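Side-chain contact in glycerol-3-phosphate dehydrogenase [NAD(P)+] (PDB 3K96), which probably catalyses the NAD(P)H-dependent reduction of dihydroxyacetone phosphate to sn-glycerol 3-phosphate, the precursor for phospholipid synthesis: residues F110-V115 with R141-V146. Numbering follows the deposited sequence.
Sequences FAFHEV and RLLHEV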
loop_
_atom_site.group_PDB
_atom_site.type_symbol
_atom_site.label_atom_id
_atom_site.label_comp_id
_atom_site.label_asym_id
_atom_site.label_seq_id
_atom_site.Cartn_x
_atom_site.Cartn_y
_atom_site.Cartn_z
ATOM N N PHE A 110 -3.945 20.477 -14.889
ATOM C CA PHE A 110 -4.720 21.116 -15.932
ATOM C C PHE A 110 -4.387 22.593 -16.090
ATOM O O PHE A 110 -4.867 23.206 -17.015
ATOM C CB PHE A 110 -6.248 20.915 -15.737
ATOM C CG PHE A 110 -6.765 21.296 -14.359
ATOM C CD1 PHE A 110 -6.998 22.632 -14.019
ATOM C CD2 PHE A 110 -7.063 20.311 -13.417
ATOM C CE1 PHE A 110 -7.506 22.977 -12.754
ATOM C CE2 PHE A 110 -7.567 20.642 -12.170
ATOM C CZ PHE A 110 -7.773 21.986 -11.825
ATOM N N ALA A 111 -3.598 23.167 -15.183
ATOM C CA ALA A 111 -3.180 24.571 -15.323
ATOM C C ALA A 111 -1.678 24.720 -15.622
ATOM O O ALA A 111 -1.181 25.828 -15.842
ATOM C CB ALA A 111 -3.530 25.347 -14.065
ATOM N N PHE A 112 -0.956 23.610 -15.662
ATOM C CA PHE A 112 0.494 23.648 -15.859
ATOM C C PHE A 112 0.861 24.320 -17.171
ATOM O O PHE A 112 1.698 25.251 -17.195
ATOM C CB PHE A 112 1.056 22.219 -15.789
ATOM C CG PHE A 112 2.541 22.154 -15.576
ATOM C CD1 PHE A 112 3.065 22.197 -14.295
ATOM C CD2 PHE A 112 3.410 22.027 -16.655
ATOM C CE1 PHE A 112 4.423 22.117 -14.072
ATOM C CE2 PHE A 112 4.771 21.956 -16.444
ATOM C CZ PHE A 112 5.284 21.996 -15.142
ATOM N N HIS A 113 0.259 23.858 -18.262
ATOM C CA HIS A 113 0.516 24.457 -19.570
ATOM C C HIS A 113 0.371 25.988 -19.533
ATOM O O HIS A 113 1.264 26.717 -19.965
ATOM C CB HIS A 113 -0.436 23.888 -20.612
ATOM C CG HIS A 113 -0.326 24.544 -21.951
ATOM N ND1 HIS A 113 -1.153 25.574 -22.345
ATOM C CD2 HIS A 113 0.519 24.323 -22.985
ATOM C CE1 HIS A 113 -0.826 25.954 -23.570
ATOM N NE2 HIS A 113 0.189 25.215 -23.978
ATOM N N GLU A 114 -0.761 26.458 -19.016
ATOM C CA GLU A 114 -1.034 27.892 -18.935
ATOM C C GLU A 114 0.066 28.669 -18.215
ATOM O O GLU A 114 0.500 29.730 -18.676
ATOM C CB GLU A 114 -2.380 28.163 -18.245
ATOM C CG GLU A 114 -3.648 27.889 -19.092
ATOM C CD GLU A 114 -3.998 26.415 -19.268
ATOM O OE1 GLU A 114 -3.430 25.532 -18.571
ATOM O OE2 GLU A 114 -4.881 26.146 -20.107
ATOM N N VAL A 115 0.511 28.137 -17.083
ATOM C CA VAL A 115 1.537 28.775 -16.279
ATOM C C VAL A 115 2.874 28.796 -17.047
ATOM O O VAL A 115 3.544 29.823 -17.097
ATOM C CB VAL A 115 1.734 28.081 -14.926
ATOM C CG1 VAL A 115 2.833 28.782 -14.148
ATOM C CG2 VAL A 115 0.431 28.094 -14.148
ATOM N N ARG A 141 1.039 15.588 -22.254
ATOM C CA ARG A 141 2.472 15.854 -22.220
ATOM C C ARG A 141 3.092 15.678 -20.842
ATOM O O ARG A 141 2.526 16.089 -19.840
ATOM C CB ARG A 141 2.750 17.287 -22.725
ATOM C CG ARG A 141 2.264 17.515 -24.154
ATOM C CD ARG A 141 2.404 18.983 -24.578
ATOM N NE ARG A 141 3.794 19.421 -24.711
ATOM C CZ ARG A 141 4.155 20.689 -24.910
ATOM N NH1 ARG A 141 3.232 21.642 -25.005
ATOM N NH2 ARG A 141 5.432 21.007 -25.040
ATOM N N LEU A 142 4.256 15.034 -20.802
ATOM C CA LEU A 142 4.990 14.891 -19.564
ATOM C C LEU A 142 5.407 16.306 -19.172
ATOM O O LEU A 142 5.700 17.129 -20.027
ATOM C CB LEU A 142 6.197 13.959 -19.706
ATOM C CG LEU A 142 5.863 12.463 -19.577
ATOM C CD1 LEU A 142 5.224 11.967 -20.857
ATOM C CD2 LEU A 142 7.090 11.664 -19.262
ATOM N N LEU A 143 5.402 16.583 -17.879
ATOM C CA LEU A 143 5.691 17.906 -17.405
ATOM C C LEU A 143 7.079 18.365 -17.758
ATOM O O LEU A 143 7.242 19.535 -18.100
ATOM C CB LEU A 143 5.421 18.015 -15.910
ATOM C CG LEU A 143 3.965 17.680 -15.492
ATOM C CD1 LEU A 143 3.823 17.559 -13.996
ATOM C CD2 LEU A 143 2.974 18.681 -16.046
ATOM N N HIS A 144 8.085 17.492 -17.694
ATOM C CA HIS A 144 9.456 17.934 -18.021
ATOM C C HIS A 144 9.566 18.289 -19.497
ATOM O O HIS A 144 10.377 19.139 -19.890
ATOM C CB HIS A 144 10.508 16.892 -17.659
ATOM C CG HIS A 144 10.584 15.756 -18.619
ATOM N ND1 HIS A 144 9.963 14.553 -18.400
ATOM C CD2 HIS A 144 11.186 15.653 -19.831
ATOM C CE1 HIS A 144 10.179 13.748 -19.426
ATOM N NE2 HIS A 144 10.915 14.395 -20.312
ATOM N N GLU A 145 8.762 17.632 -20.326
ATOM C CA GLU A 145 8.760 17.910 -21.734
ATOM C C GLU A 145 8.129 19.287 -22.007
ATOM O O GLU A 145 8.642 20.063 -22.850
ATOM C CB GLU A 145 8.091 16.776 -22.527
ATOM C CG GLU A 145 8.188 16.961 -24.028
ATOM C CD GLU A 145 7.044 17.757 -24.601
ATOM O OE1 GLU A 145 5.888 17.405 -24.277
ATOM O OE2 GLU A 145 7.282 18.699 -25.400
ATOM N N VAL A 146 7.055 19.617 -21.291
ATOM C CA VAL A 146 6.449 20.921 -21.459
ATOM C C VAL A 146 7.478 21.975 -21.026
ATOM O O VAL A 146 7.687 22.974 -21.718
ATOM C CB VAL A 146 5.183 21.088 -20.638
ATOM C CG1 VAL A 146 4.641 22.497 -20.805
ATOM C CG2 VAL A 146 4.115 20.000 -21.028
#
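The Phe112 ring takes a methyl group of Leu143 over one face, while Val146 stands at its edge, close to the ring plane. Leu143 CD2 lies 3.6 Å from the ring centroid and 19° off the normal, a CH-pi contact displaced toward the CG-CD2 side of the Phe112 ring; Phe112 CD2 is the ring atom nearest to that methyl, at 3.4 Å. Edge contact is looser: Phe112 CE2 and Val146 CB are 4.3 Å apart. With CB already directed at the other segment, CG anti to the backbone N (chi1 -163°) extends the ring toward the first turn of helix 143-151. Thr133 and Val147 also touch the Phe112 side chain. A second flat group, the guanidinium of Arg141, has Val146 CG2 over one face and the Glu145 carboxylate at its edge. The grip is side-on: Arg141 NE donates to Glu145 OE1 at 2.9 Å with a nearly straight N-H...O angle of 172°, and Arg141 NH2 donates to Glu145 OE2 at 3.0 Å. Glu150 forms a further salt bridge with this arginine. Two helices of the Rossmann-type nucleotide-binding domain, which follow the neighbouring parallel strands 102-105 and 128-131, are thus joined by buried apolar contacts, with the ion pair formed within 141-146, between Arg141, just ahead of the helix, and Glu145 in its first turn. Between these two segments attraction therefore probably rests on dispersion and the CH-pi contact, while the two-nitrogen grip fixes the guanidinium's rotation beside Val146.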